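PDB 4QB7: fimbrium subunit Fim1C from Bacteroides vulgatus, which is probably a component of the tip of fimbriae, the filamentous cell-surface appendages that mediate adhesion and biofilm formation. Local coordinates for residues T125-T130 with Y203-Y208; K135-L140 with E266-I271; I91-Y96 with G158-K163; I188-L193 with I250-D255. All coordinates share one frame; numbering follows the deposited sequence.

Contact 1 (T125-T130 with Y203-Y208); sequences TFEVKT and YNKAVY. With SO4 (sulfate ion), chain Q.
F126 and A206 form a hydrogen-bonded antiparallel beta pair. It joins strands 123-127 and 203-209 in a five-strand antiparallel sheet. F126 N donates to A206 O at 2.9 Å, nearly along the C=O axis, and A206 N returns a bond to F126 O. Beyond the strand, V128 N reaches N204 O at 2.9 Å with an N-H...O angle of 166°, so the pairing carries on to the corner at 204-205. The tight side is the face with F126 and A206. Both are buried there and pack on W215; F126 also reaches L168. The other face, with T125, E127, K205 and V207, is looser and partly exposed. T125 CG2 meets K205 CE at 4.0 Å. The charged ends do not touch: E127 OE1 stays 5.1 Å from K205 NZ. At the start of the second segment, the Y203 hydroxyl donates to a sulfate ion, probably from the crystallisation liquor, with OH 2.6 Å from sulfate O4. A phenylalanine in place of Y203 would probably leave that sulfate oxygen without this donor. On the looser face, V207 CG2 lies 3.6 Å from T125 OG1.

Contact 2 (K135-L140 with E266-I271); sequences KDMIDL and EALYFI
Y269 O accepts a hydrogen bond from a water at 2.8 Å, and the same water donates to I138 O at 2.9 Å. It bridges the loop before strand 141-143 to strand 259-270 of the large mixed sheet. No direct hydrogen bond joins the two segments. The apolar part is a Met-aromatic contact made by selenomethionine M137. Its chain bends at chi3 (98°), which brings CE over one face of the F270 ring, offset toward the rim and 4.1 Å from the centroid. SE lies 3.8 Å from L268 CD2. At the start of both segments, K135 CD touches E266 OE2 at 3.4 Å, while K135 NZ stays 5.4 Å from that oxygen. An alanine at E266 would probably leave the K135 chain without this neighbour and its ammonium without the opposite charge of that carboxylate. Y269 meets the W347 ring, and D139 OD1 is hydrogen-bonded to H166 ND1. D139 CB sits over the centre of the Y269 ring, 4.2 Å from its centroid.

Contact 3 (I91-Y96 with G158-K163); sequences ITFFAY and GTVQFK. With SO4 (sulfate ion), chain M.
The apolar interior enclosed by a curled sheet is built here from F93 and A95 on one strand and V160 and F162 on the other. All four side chains point toward the opposite segment, and no hydrogen bond crosses. V160 works as a wedge between two phenylalanine rings. Its CG2 branch lies over one face of F93, 3.8 Å from the centroid and 20° off the ring normal. I91 CG2 covers the opposite face of F93. The other branch, V160 CG1, sits over a face of F162, 3.6 Å above the ring plane and offset toward its rim. Strands 90-97 and 159-178 belong to one mixed sheet but are not neighbours in it. Strand 141-143 pairs with both, and the sheet curls so that they face each other. The axes of the short segments 91-96 and 159-162 approach to 8.9 Å, at 39° to each other. F162 has CG anti to the carbonyl carbon. Its CD1 is 3.6 Å from A95 CB. The next ring atom, F162 CE1, is 4.1 Å from F93 CB. F40 meets the F162 ring edge-to-face. On the outer side of the strand, Q161 NE2 makes a weak hydrogen bond at 3.3 Å to O4 of a sulfate ion, probably from the crystallisation liquor.

Contact 4 (I188-L193 with I250-D255); sequences IFVTGL and INVSDD. With SO4 (sulfate ion), chain K.
I188 N donates to a side chain, S253 OG at 3.0 Å, where a beta ladder would supply a backbone carbonyl. The site lies at the end of a short antiparallel ladder between strands 186-196 and 250-251. An Asx turn holds the serine there: N251 OD1 accepts from S253 N at 3.0 Å. The same oxygen also takes the S253 hydroxyl, though at a doubtfully short distance. Before the turn the ladder is regular. V190 and I250 form a hydrogen-bonded pair, with V190 N to I250 O at 2.9 Å and I250 N to V190 O at 3.1 Å. V252 N then donates to I188 O at 2.9 Å. On the N251 face, F189 CE1 lies 3.8 Å from N251 CB, and the F189 ring stacks on Y245. T191 and G192 form a classic beta bulge opposite N290 of strand 286-296, a different neighbour. V252 has CG2 between its backbone N and carbonyl carbon, and this methyl lies 3.7 Å from I188 CG2 and 3.8 Å from V190 CG2.

From the N terminus, 91-96 opens contact 3, then 125-130 opens contact 1 and 135-140 opens contact 2. Segment 158-163 closes contact 3, so contact 3 crosses contacts 1 and 2. Contact 4 opens at 188-193, contact 1 closes at 203-208, contact 4 closes at 250-255 and contact 2 closes at 266-271. Contact 1 therefore crosses contacts 2 and 4, and contact 4 is nested inside contact 2. Contacts 3 and 4 are in series, their centres about 46 Å apart on opposite sides of the chain's centre. Contacts 1 and 2 touch through V128 and M137, joining a five-strand sheet to the mixed sheet. Contact 3 lies within that mixed sheet; contact 4 belongs to another five-strand sheet.

Contact 1 (T125-T130 with Y203-Y208)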
loop_
_atom_site.group_PDB
_atom_site.type_symbol
_atom_site.label_atom_id
_atom_site.label_comp_id
_atom_site.label_asym_id
_atom_site.label_seq_id
_atom_site.Cartn_x
_atom_site.Cartn_y
_atom_site.Cartn_z
ATOM N N THR A 125 -6.209 7.125 11.649
ATOM C CA THR A 125 -4.932 6.785 12.255
ATOM C C THR A 125 -4.682 5.342 11.813
ATOM O O THR A 125 -5.503 4.447 12.088
ATOM C CB THR A 125 -4.928 6.999 13.757
ATOM O OG1 THR A 125 -5.161 8.379 13.998
ATOM C CG2 THR A 125 -3.595 6.569 14.400
ATOM N N PHE A 126 -3.587 5.136 11.074
ATOM C CA PHE A 126 -3.287 3.845 10.492
ATOM C C PHE A 126 -1.907 3.311 10.912
ATOM O O PHE A 126 -0.915 4.048 10.911
ATOM C CB PHE A 126 -3.378 3.986 8.967
ATOM C CG PHE A 126 -3.106 2.746 8.141
ATOM C CD1 PHE A 126 -4.061 1.742 8.030
ATOM C CD2 PHE A 126 -1.929 2.624 7.414
ATOM C CE1 PHE A 126 -3.811 0.605 7.265
ATOM C CE2 PHE A 126 -1.689 1.492 6.638
ATOM C CZ PHE A 126 -2.630 0.490 6.569
ATOM N N GLU A 127 -1.871 2.013 11.279
ATOM C CA GLU A 127 -0.669 1.259 11.644
ATOM C C GLU A 127 -0.434 0.166 10.614
ATOM O O GLU A 127 -1.379 -0.501 10.192
ATOM C CB GLU A 127 -0.768 0.656 13.053
ATOM C CG GLU A 127 0.596 0.294 13.621
ATOM C CD GLU A 127 0.668 -0.627 14.825
ATOM O OE1 GLU A 127 -0.337 -0.760 15.560
ATOM O OE2 GLU A 127 1.754 -1.210 15.040
ATOM N N VAL A 128 0.808 0.012 10.181
ATOM C CA VAL A 128 1.217 -0.999 9.207
ATOM C C VAL A 128 1.268 -2.365 9.905
ATOM O O VAL A 128 1.912 -2.503 10.945
ATOM C CB VAL A 128 2.565 -0.632 8.535
ATOM C CG1 VAL A 128 3.009 -1.712 7.566
ATOM C CG2 VAL A 128 2.464 0.705 7.813
ATOM N N LYS A 129 0.557 -3.356 9.327
ATOM C CA LYS A 129 0.470 -4.745 9.788
ATOM C C LYS A 129 1.719 -5.494 9.286
ATOM O O LYS A 129 1.886 -5.660 8.084
ATOM C CB LYS A 129 -0.830 -5.364 9.240
ATOM C CG LYS A 129 -1.638 -6.215 10.202
ATOM C CD LYS A 129 -3.090 -6.293 9.716
ATOM C CE LYS A 129 -3.908 -7.320 10.465
ATOM N NZ LYS A 129 -5.374 -7.027 10.448
ATOM N N THR A 130 2.614 -5.913 10.200
ATOM C CA THR A 130 3.868 -6.627 9.845
ATOM C C THR A 130 3.772 -8.152 10.076
ATOM O O THR A 130 4.676 -8.875 9.678
ATOM C CB THR A 130 5.053 -6.062 10.632
ATOM O OG1 THR A 130 4.821 -6.273 12.028
ATOM C CG2 THR A 130 5.291 -4.574 10.361
ATOM N N TYR A 203 7.283 5.985 8.568
ATOM C CA TYR A 203 6.289 5.837 9.624
ATOM C C TYR A 203 5.758 4.425 9.678
ATOM O O TYR A 203 5.521 3.814 8.622
ATOM C CB TYR A 203 5.074 6.777 9.400
ATOM C CG TYR A 203 5.333 8.265 9.463
ATOM C CD1 TYR A 203 6.205 8.800 10.403
ATOM C CD2 TYR A 203 4.633 9.150 8.644
ATOM C CE1 TYR A 203 6.438 10.170 10.476
ATOM C CE2 TYR A 203 4.867 10.527 8.701
ATOM C CZ TYR A 203 5.772 11.028 9.620
ATOM O OH TYR A 203 6.033 12.372 9.703
ATOM N N ASN A 204 5.482 3.932 10.897
ATOM C CA ASN A 204 4.802 2.651 11.030
ATOM C C ASN A 204 3.365 2.941 11.450
ATOM O O ASN A 204 2.491 2.107 11.269
ATOM C CB ASN A 204 5.513 1.701 11.986
ATOM C CG ASN A 204 5.416 2.097 13.414
ATOM O OD1 ASN A 204 5.628 3.246 13.776
ATOM N ND2 ASN A 204 5.003 1.164 14.237
ATOM N N LYS A 205 3.126 4.153 11.983
ATOM C CA LYS A 205 1.822 4.636 12.422
ATOM C C LYS A 205 1.717 6.107 12.020
ATOM O O LYS A 205 2.680 6.841 12.216
ATOM C CB LYS A 205 1.657 4.423 13.940
ATOM C CG LYS A 205 0.199 4.312 14.369
ATOM C CD LYS A 205 0.029 4.278 15.890
ATOM C CE LYS A 205 -1.378 3.914 16.311
ATOM N NZ LYS A 205 -1.471 3.739 17.781
ATOM N N ALA A 206 0.591 6.531 11.396
ATOM C CA ALA A 206 0.432 7.920 10.929
ATOM C C ALA A 206 -1.051 8.323 10.740
ATOM O O ALA A 206 -1.941 7.457 10.725
ATOM C CB ALA A 206 1.201 8.126 9.625
ATOM N N VAL A 207 -1.313 9.648 10.588
ATOM C CA VAL A 207 -2.672 10.168 10.432
ATOM C C VAL A 207 -2.901 10.585 8.966
ATOM O O VAL A 207 -2.085 11.302 8.401
ATOM C CB VAL A 207 -2.966 11.322 11.445
ATOM C CG1 VAL A 207 -4.377 11.901 11.273
ATOM C CG2 VAL A 207 -2.760 10.851 12.883
ATOM N N TYR A 208 -3.964 10.067 8.347
ATOM C CA TYR A 208 -4.378 10.404 6.986
ATOM C C TYR A 208 -5.534 11.385 7.104
ATOM O O TYR A 208 -6.522 11.102 7.791
ATOM C CB TYR A 208 -4.779 9.154 6.161
ATOM C CG TYR A 208 -5.401 9.503 4.823
ATOM C CD1 TYR A 208 -4.608 9.794 3.711
ATOM C CD2 TYR A 208 -6.784 9.564 4.669
ATOM C CE1 TYR A 208 -5.180 10.168 2.492
ATOM C CE2 TYR A 208 -7.364 9.964 3.464
ATOM C CZ TYR A 208 -6.562 10.266 2.382
ATOM O OH TYR A 208 -7.170 10.658 1.217
HETATM S S SO4 Q . 4.463 15.564 8.988
HETATM O O1 SO4 Q . 5.783 16.057 8.560
HETATM O O2 SO4 Q . 4.274 15.766 10.432
HETATM O O3 SO4 Q . 3.421 16.289 8.251
HETATM O O4 SO4 Q . 4.376 14.145 8.660
#

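Contact 2 (K135-L140 with E266-I271)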
loop_
_atom_site.group_PDB
_atom_site.type_symbol
_atom_site.label_atom_id
_atom_site.label_comp_id
_atom_site.label_asym_id
_atom_site.label_seq_id
_atom_site.Cartn_x
_atom_site.Cartn_y
_atom_site.Cartn_z
ATOM N N LYS A 135 2.361 -10.646 4.839
ATOM C CA LYS A 135 1.334 -11.123 3.914
ATOM C C LYS A 135 -0.036 -10.660 4.326
ATOM O O LYS A 135 -0.993 -10.918 3.604
ATOM C CB LYS A 135 1.400 -12.666 3.753
ATOM C CG LYS A 135 2.814 -13.142 3.350
ATOM C CD LYS A 135 2.887 -14.464 2.617
ATOM C CE LYS A 135 4.216 -15.166 2.801
ATOM N NZ LYS A 135 4.239 -15.994 4.048
ATOM N N ASP A 136 -0.134 -9.912 5.434
ATOM C CA ASP A 136 -1.404 -9.402 5.951
ATOM C C ASP A 136 -1.547 -7.876 5.823
ATOM O O ASP A 136 -2.504 -7.327 6.368
ATOM C CB ASP A 136 -1.540 -9.778 7.435
ATOM C CG ASP A 136 -1.775 -11.239 7.749
ATOM O OD1 ASP A 136 -1.949 -12.036 6.788
ATOM O OD2 ASP A 136 -1.786 -11.592 8.963
HETATM N N MSE A 137 -0.601 -7.184 5.137
HETATM C CA MSE A 137 -0.602 -5.718 4.993
HETATM C C MSE A 137 -1.870 -5.278 4.302
HETATM O O MSE A 137 -2.353 -5.957 3.392
HETATM C CB MSE A 137 0.643 -5.199 4.232
HETATM C CG MSE A 137 1.966 -5.665 4.833
HETATM SE SE MSE A 137 3.481 -5.012 3.882
HETATM C CE MSE A 137 3.923 -3.592 4.937
ATOM N N ILE A 138 -2.431 -4.171 4.777
ATOM C CA ILE A 138 -3.668 -3.611 4.274
ATOM C C ILE A 138 -3.389 -2.641 3.124
ATOM O O ILE A 138 -2.508 -1.789 3.226
ATOM C CB ILE A 138 -4.388 -2.917 5.462
ATOM C CG1 ILE A 138 -4.716 -3.893 6.636
ATOM C CG2 ILE A 138 -5.581 -2.073 5.024
ATOM C CD1 ILE A 138 -5.471 -5.160 6.307
ATOM N N ASP A 139 -4.146 -2.777 2.024
ATOM C CA ASP A 139 -4.088 -1.842 0.895
ATOM C C ASP A 139 -5.197 -0.816 1.171
ATOM O O ASP A 139 -6.343 -1.001 0.745
ATOM C CB ASP A 139 -4.244 -2.583 -0.446
ATOM C CG ASP A 139 -4.326 -1.712 -1.688
ATOM O OD1 ASP A 139 -3.957 -0.513 -1.601
ATOM O OD2 ASP A 139 -4.762 -2.233 -2.759
ATOM N N LEU A 140 -4.865 0.217 1.989
ATOM C CA LEU A 140 -5.787 1.260 2.415
ATOM C C LEU A 140 -6.150 2.153 1.251
ATOM O O LEU A 140 -5.277 2.787 0.654
ATOM C CB LEU A 140 -5.199 2.093 3.576
ATOM C CG LEU A 140 -6.087 3.233 4.125
ATOM C CD1 LEU A 140 -7.301 2.695 4.866
ATOM C CD2 LEU A 140 -5.283 4.197 4.975
ATOM N N GLU A 266 1.909 -11.169 -4.520
ATOM C CA GLU A 266 2.361 -10.511 -3.298
ATOM C C GLU A 266 3.121 -9.180 -3.548
ATOM O O GLU A 266 3.895 -9.056 -4.506
ATOM C CB GLU A 266 3.197 -11.486 -2.463
ATOM C CG GLU A 266 2.321 -12.604 -1.910
ATOM C CD GLU A 266 2.962 -13.817 -1.262
ATOM O OE1 GLU A 266 4.208 -13.956 -1.287
ATOM O OE2 GLU A 266 2.191 -14.652 -0.740
ATOM N N ALA A 267 2.822 -8.169 -2.700
ATOM C CA ALA A 267 3.422 -6.829 -2.714
ATOM C C ALA A 267 3.399 -6.233 -1.307
ATOM O O ALA A 267 2.667 -6.720 -0.448
ATOM C CB ALA A 267 2.682 -5.923 -3.679
ATOM N N LEU A 268 4.208 -5.192 -1.068
ATOM C CA LEU A 268 4.295 -4.502 0.224
ATOM C C LEU A 268 3.607 -3.170 0.118
ATOM O O LEU A 268 3.740 -2.499 -0.902
ATOM C CB LEU A 268 5.768 -4.310 0.639
ATOM C CG LEU A 268 6.671 -5.556 0.693
ATOM C CD1 LEU A 268 8.097 -5.157 0.831
ATOM C CD2 LEU A 268 6.306 -6.474 1.863
ATOM N N TYR A 269 2.852 -2.784 1.155
ATOM C CA TYR A 269 2.087 -1.524 1.192
ATOM C C TYR A 269 2.455 -0.753 2.418
ATOM O O TYR A 269 2.080 -1.136 3.528
ATOM C CB TYR A 269 0.555 -1.773 1.160
ATOM C CG TYR A 269 0.115 -2.805 0.151
ATOM C CD1 TYR A 269 0.112 -2.522 -1.209
ATOM C CD2 TYR A 269 -0.280 -4.077 0.554
ATOM C CE1 TYR A 269 -0.281 -3.475 -2.149
ATOM C CE2 TYR A 269 -0.703 -5.033 -0.378
ATOM C CZ TYR A 269 -0.687 -4.728 -1.729
ATOM O OH TYR A 269 -1.040 -5.668 -2.659
ATOM N N PHE A 270 3.176 0.348 2.226
ATOM C CA PHE A 270 3.667 1.175 3.335
ATOM C C PHE A 270 3.045 2.555 3.368
ATOM O O PHE A 270 2.634 3.040 2.317
ATOM C CB PHE A 270 5.196 1.358 3.180
ATOM C CG PHE A 270 6.045 0.158 3.511
ATOM C CD1 PHE A 270 6.359 -0.148 4.828
ATOM C CD2 PHE A 270 6.543 -0.659 2.507
ATOM C CE1 PHE A 270 7.139 -1.268 5.135
ATOM C CE2 PHE A 270 7.357 -1.756 2.813
ATOM C CZ PHE A 270 7.645 -2.054 4.124
ATOM N N ILE A 271 3.061 3.224 4.569
ATOM C CA ILE A 271 2.721 4.638 4.724
ATOM C C ILE A 271 3.817 5.349 3.886
ATOM O O ILE A 271 5.010 5.011 4.028
ATOM C CB ILE A 271 2.646 5.101 6.202
ATOM C CG1 ILE A 271 1.537 4.360 6.968
ATOM C CG2 ILE A 271 2.427 6.610 6.283
ATOM C CD1 ILE A 271 1.663 4.389 8.423
HETATM O O HOH W 1 -0.262 -1.383 4.995
#

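Contact 3 (I91-Y96 with G158-K163)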
loop_
_atom_site.group_PDB
_atom_site.type_symbol
_atom_site.label_atom_id
_atom_site.label_comp_id
_atom_site.label_asym_id
_atom_site.label_seq_id
_atom_site.Cartn_x
_atom_site.Cartn_y
_atom_site.Cartn_z
ATOM N N ILE A 91 -25.561 16.758 0.936
ATOM C CA ILE A 91 -24.837 15.720 1.695
ATOM C C ILE A 91 -23.459 15.514 1.077
ATOM O O ILE A 91 -23.335 15.338 -0.136
ATOM C CB ILE A 91 -25.598 14.364 1.849
ATOM C CG1 ILE A 91 -27.040 14.564 2.391
ATOM C CG2 ILE A 91 -24.819 13.404 2.771
ATOM C CD1 ILE A 91 -27.889 13.364 2.087
ATOM N N THR A 92 -22.423 15.572 1.923
ATOM C CA THR A 92 -21.041 15.362 1.532
ATOM C C THR A 92 -20.614 13.993 2.049
ATOM O O THR A 92 -20.794 13.666 3.233
ATOM C CB THR A 92 -20.141 16.516 2.007
ATOM O OG1 THR A 92 -20.370 17.606 1.136
ATOM C CG2 THR A 92 -18.656 16.180 1.923
ATOM N N PHE A 93 -20.037 13.201 1.143
ATOM C CA PHE A 93 -19.599 11.850 1.427
ATOM C C PHE A 93 -18.089 11.736 1.375
ATOM O O PHE A 93 -17.415 12.499 0.679
ATOM C CB PHE A 93 -20.247 10.865 0.427
ATOM C CG PHE A 93 -21.762 10.854 0.454
ATOM C CD1 PHE A 93 -22.495 11.762 -0.305
ATOM C CD2 PHE A 93 -22.456 9.938 1.240
ATOM C CE1 PHE A 93 -23.895 11.772 -0.255
ATOM C CE2 PHE A 93 -23.853 9.944 1.285
ATOM C CZ PHE A 93 -24.565 10.850 0.522
ATOM N N PHE A 94 -17.576 10.778 2.162
ATOM C CA PHE A 94 -16.198 10.287 2.243
ATOM C C PHE A 94 -16.290 8.784 2.423
ATOM O O PHE A 94 -17.289 8.293 2.958
ATOM C CB PHE A 94 -15.401 10.942 3.395
ATOM C CG PHE A 94 -15.317 12.442 3.319
ATOM C CD1 PHE A 94 -14.360 13.062 2.521
ATOM C CD2 PHE A 94 -16.205 13.240 4.034
ATOM C CE1 PHE A 94 -14.293 14.457 2.447
ATOM C CE2 PHE A 94 -16.125 14.636 3.972
ATOM C CZ PHE A 94 -15.186 15.231 3.163
ATOM N N ALA A 95 -15.270 8.052 2.003
ATOM C CA ALA A 95 -15.274 6.603 2.152
ATOM C C ALA A 95 -13.852 6.089 2.280
ATOM O O ALA A 95 -12.929 6.746 1.804
ATOM C CB ALA A 95 -15.963 5.955 0.962
ATOM N N TYR A 96 -13.685 4.923 2.919
ATOM C CA TYR A 96 -12.395 4.232 3.064
ATOM C C TYR A 96 -12.636 2.714 2.946
ATOM O O TYR A 96 -13.764 2.227 3.091
ATOM C CB TYR A 96 -11.693 4.591 4.416
ATOM C CG TYR A 96 -12.302 3.874 5.598
ATOM C CD1 TYR A 96 -13.487 4.322 6.173
ATOM C CD2 TYR A 96 -11.766 2.669 6.061
ATOM C CE1 TYR A 96 -14.131 3.592 7.169
ATOM C CE2 TYR A 96 -12.418 1.914 7.035
ATOM C CZ TYR A 96 -13.604 2.382 7.582
ATOM O OH TYR A 96 -14.236 1.679 8.574
ATOM N N GLY A 158 -29.595 10.118 -7.916
ATOM C CA GLY A 158 -29.731 9.645 -6.541
ATOM C C GLY A 158 -28.665 8.645 -6.095
ATOM O O GLY A 158 -28.776 8.071 -5.006
ATOM N N THR A 159 -27.633 8.416 -6.924
ATOM C CA THR A 159 -26.584 7.444 -6.621
ATOM C C THR A 159 -25.261 8.129 -6.312
ATOM O O THR A 159 -24.799 8.988 -7.078
ATOM C CB THR A 159 -26.414 6.446 -7.787
ATOM O OG1 THR A 159 -27.644 5.769 -7.971
ATOM C CG2 THR A 159 -25.317 5.403 -7.543
ATOM N N VAL A 160 -24.628 7.688 -5.217
ATOM C CA VAL A 160 -23.320 8.182 -4.825
ATOM C C VAL A 160 -22.302 7.246 -5.458
ATOM O O VAL A 160 -22.276 6.058 -5.132
ATOM C CB VAL A 160 -23.143 8.332 -3.279
ATOM C CG1 VAL A 160 -21.836 9.026 -2.952
ATOM C CG2 VAL A 160 -24.311 9.103 -2.669
ATOM N N GLN A 161 -21.515 7.750 -6.415
ATOM C CA GLN A 161 -20.500 6.911 -7.037
ATOM C C GLN A 161 -19.141 7.156 -6.387
ATOM O O GLN A 161 -18.543 8.222 -6.572
ATOM C CB GLN A 161 -20.404 7.121 -8.551
ATOM C CG GLN A 161 -19.459 6.079 -9.162
ATOM C CD GLN A 161 -19.022 6.346 -10.568
ATOM O OE1 GLN A 161 -18.601 7.452 -10.923
ATOM N NE2 GLN A 161 -19.020 5.296 -11.375
ATOM N N PHE A 162 -18.639 6.146 -5.665
ATOM C CA PHE A 162 -17.349 6.215 -5.017
ATOM C C PHE A 162 -16.277 5.798 -6.005
ATOM O O PHE A 162 -16.513 4.966 -6.871
ATOM C CB PHE A 162 -17.324 5.353 -3.748
ATOM C CG PHE A 162 -18.341 5.773 -2.712
ATOM C CD1 PHE A 162 -18.064 6.805 -1.818
ATOM C CD2 PHE A 162 -19.585 5.142 -2.635
ATOM C CE1 PHE A 162 -19.022 7.220 -0.885
ATOM C CE2 PHE A 162 -20.542 5.554 -1.698
ATOM C CZ PHE A 162 -20.258 6.595 -0.833
ATOM N N LYS A 163 -15.115 6.419 -5.886
ATOM C CA LYS A 163 -13.918 6.262 -6.704
ATOM C C LYS A 163 -12.789 6.191 -5.701
ATOM O O LYS A 163 -12.467 7.198 -5.082
ATOM C CB LYS A 163 -13.814 7.494 -7.627
ATOM C CG LYS A 163 -13.269 7.310 -9.032
ATOM C CD LYS A 163 -14.128 8.212 -9.926
ATOM C CE LYS A 163 -13.501 8.677 -11.219
ATOM N NZ LYS A 163 -14.539 9.279 -12.118
HETATM S S SO4 M . -18.537 5.360 -15.235
HETATM O O1 SO4 M . -18.387 4.933 -16.631
HETATM O O2 SO4 M . -17.934 6.687 -15.041
HETATM O O3 SO4 M . -19.959 5.424 -14.893
HETATM O O4 SO4 M . -17.875 4.377 -14.377
#

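Contact 4 (I188-L193 with I250-D255)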
loop_
_atom_site.group_PDB
_atom_site.type_symbol
_atom_site.label_atom_id
_atom_site.label_comp_id
_atom_site.label_asym_id
_atom_site.label_seq_id
_atom_site.Cartn_x
_atom_site.Cartn_y
_atom_site.Cartn_z
ATOM N N ILE A 188 23.596 -17.355 -9.559
ATOM C CA ILE A 188 23.436 -16.458 -8.408
ATOM C C ILE A 188 22.088 -16.774 -7.789
ATOM O O ILE A 188 21.074 -16.817 -8.504
ATOM C CB ILE A 188 23.567 -14.927 -8.701
ATOM C CG1 ILE A 188 24.879 -14.572 -9.337
ATOM C CG2 ILE A 188 23.361 -14.074 -7.409
ATOM C CD1 ILE A 188 24.929 -13.122 -9.724
ATOM N N PHE A 189 22.073 -16.949 -6.461
ATOM C CA PHE A 189 20.860 -17.230 -5.689
ATOM C C PHE A 189 20.665 -16.204 -4.579
ATOM O O PHE A 189 21.593 -15.962 -3.803
ATOM C CB PHE A 189 20.921 -18.641 -5.097
ATOM C CG PHE A 189 21.043 -19.739 -6.122
ATOM C CD1 PHE A 189 19.914 -20.247 -6.761
ATOM C CD2 PHE A 189 22.284 -20.281 -6.439
ATOM C CE1 PHE A 189 20.031 -21.268 -7.710
ATOM C CE2 PHE A 189 22.396 -21.316 -7.372
ATOM C CZ PHE A 189 21.269 -21.817 -7.982
ATOM N N VAL A 190 19.478 -15.588 -4.506
ATOM C CA VAL A 190 19.191 -14.635 -3.430
ATOM C C VAL A 190 18.527 -15.436 -2.300
ATOM O O VAL A 190 17.619 -16.242 -2.557
ATOM C CB VAL A 190 18.371 -13.418 -3.911
ATOM C CG1 VAL A 190 17.854 -12.588 -2.730
ATOM C CG2 VAL A 190 19.204 -12.559 -4.860
ATOM N N THR A 191 19.035 -15.271 -1.060
ATOM C CA THR A 191 18.583 -16.057 0.093
ATOM C C THR A 191 17.967 -15.197 1.203
ATOM O O THR A 191 17.331 -15.726 2.117
ATOM C CB THR A 191 19.787 -16.836 0.647
ATOM O OG1 THR A 191 20.817 -15.897 0.964
ATOM C CG2 THR A 191 20.360 -17.843 -0.361
ATOM N N GLY A 192 18.181 -13.894 1.152
ATOM C CA GLY A 192 17.682 -13.006 2.194
ATOM C C GLY A 192 17.575 -11.569 1.742
ATOM O O GLY A 192 18.265 -11.152 0.810
ATOM N N LEU A 193 16.694 -10.815 2.397
ATOM C CA LEU A 193 16.446 -9.409 2.110
ATOM C C LEU A 193 15.834 -8.743 3.335
ATOM O O LEU A 193 14.910 -9.286 3.942
ATOM C CB LEU A 193 15.524 -9.232 0.885
ATOM C CG LEU A 193 15.374 -7.805 0.356
ATOM C CD1 LEU A 193 16.560 -7.388 -0.474
ATOM C CD2 LEU A 193 14.166 -7.680 -0.469
ATOM N N ILE A 250 16.085 -18.015 -4.523
ATOM C CA ILE A 250 15.575 -17.566 -5.818
ATOM C C ILE A 250 16.771 -17.464 -6.775
ATOM O O ILE A 250 17.715 -16.722 -6.505
ATOM C CB ILE A 250 14.753 -16.238 -5.776
ATOM C CG1 ILE A 250 13.499 -16.364 -4.882
ATOM C CG2 ILE A 250 14.328 -15.808 -7.188
ATOM C CD1 ILE A 250 13.356 -15.310 -3.939
ATOM N N ASN A 251 16.729 -18.228 -7.882
ATOM C CA ASN A 251 17.737 -18.163 -8.927
ATOM C C ASN A 251 17.569 -16.871 -9.713
ATOM O O ASN A 251 16.593 -16.733 -10.449
ATOM C CB ASN A 251 17.606 -19.353 -9.853
ATOM C CG ASN A 251 18.673 -19.457 -10.886
ATOM O OD1 ASN A 251 19.424 -18.534 -11.146
ATOM N ND2 ASN A 251 18.797 -20.617 -11.459
ATOM N N VAL A 252 18.541 -15.959 -9.607
ATOM C CA VAL A 252 18.507 -14.669 -10.295
ATOM C C VAL A 252 19.622 -14.556 -11.376
ATOM O O VAL A 252 20.000 -13.444 -11.718
ATOM C CB VAL A 252 18.576 -13.495 -9.270
ATOM C CG1 VAL A 252 17.384 -13.506 -8.336
ATOM C CG2 VAL A 252 19.876 -13.500 -8.486
ATOM N N SER A 253 20.075 -15.685 -11.965
ATOM C CA SER A 253 21.206 -15.768 -12.920
ATOM C C SER A 253 20.989 -15.159 -14.324
ATOM O O SER A 253 21.983 -14.935 -15.022
ATOM C CB SER A 253 21.641 -17.212 -13.096
ATOM O OG SER A 253 21.753 -17.852 -11.836
ATOM N N ASP A 254 19.738 -14.892 -14.744
ATOM C CA ASP A 254 19.432 -14.337 -16.068
ATOM C C ASP A 254 19.892 -12.877 -16.184
ATOM O O ASP A 254 19.383 -12.010 -15.484
ATOM C CB ASP A 254 17.919 -14.445 -16.342
ATOM C CG ASP A 254 17.481 -14.311 -17.794
ATOM O OD1 ASP A 254 18.266 -13.749 -18.617
ATOM O OD2 ASP A 254 16.350 -14.740 -18.109
ATOM N N ASP A 255 20.835 -12.609 -17.073
ATOM C CA ASP A 255 21.391 -11.266 -17.267
ATOM C C ASP A 255 20.537 -10.415 -18.215
ATOM O O ASP A 255 20.683 -9.182 -18.254
ATOM C CB ASP A 255 22.822 -11.378 -17.814
ATOM C CG ASP A 255 22.890 -11.969 -19.208
ATOM O OD1 ASP A 255 22.595 -13.188 -19.352
ATOM O OD2 ASP A 255 23.233 -11.210 -20.164
HETATM S S SO4 K . 20.621 -16.229 4.274
HETATM O O1 SO4 K . 21.387 -16.757 3.204
HETATM O O2 SO4 K . 21.536 -15.931 5.353
HETATM O O3 SO4 K . 20.019 -15.016 3.811
HETATM O O4 SO4 K . 19.579 -17.213 4.689
#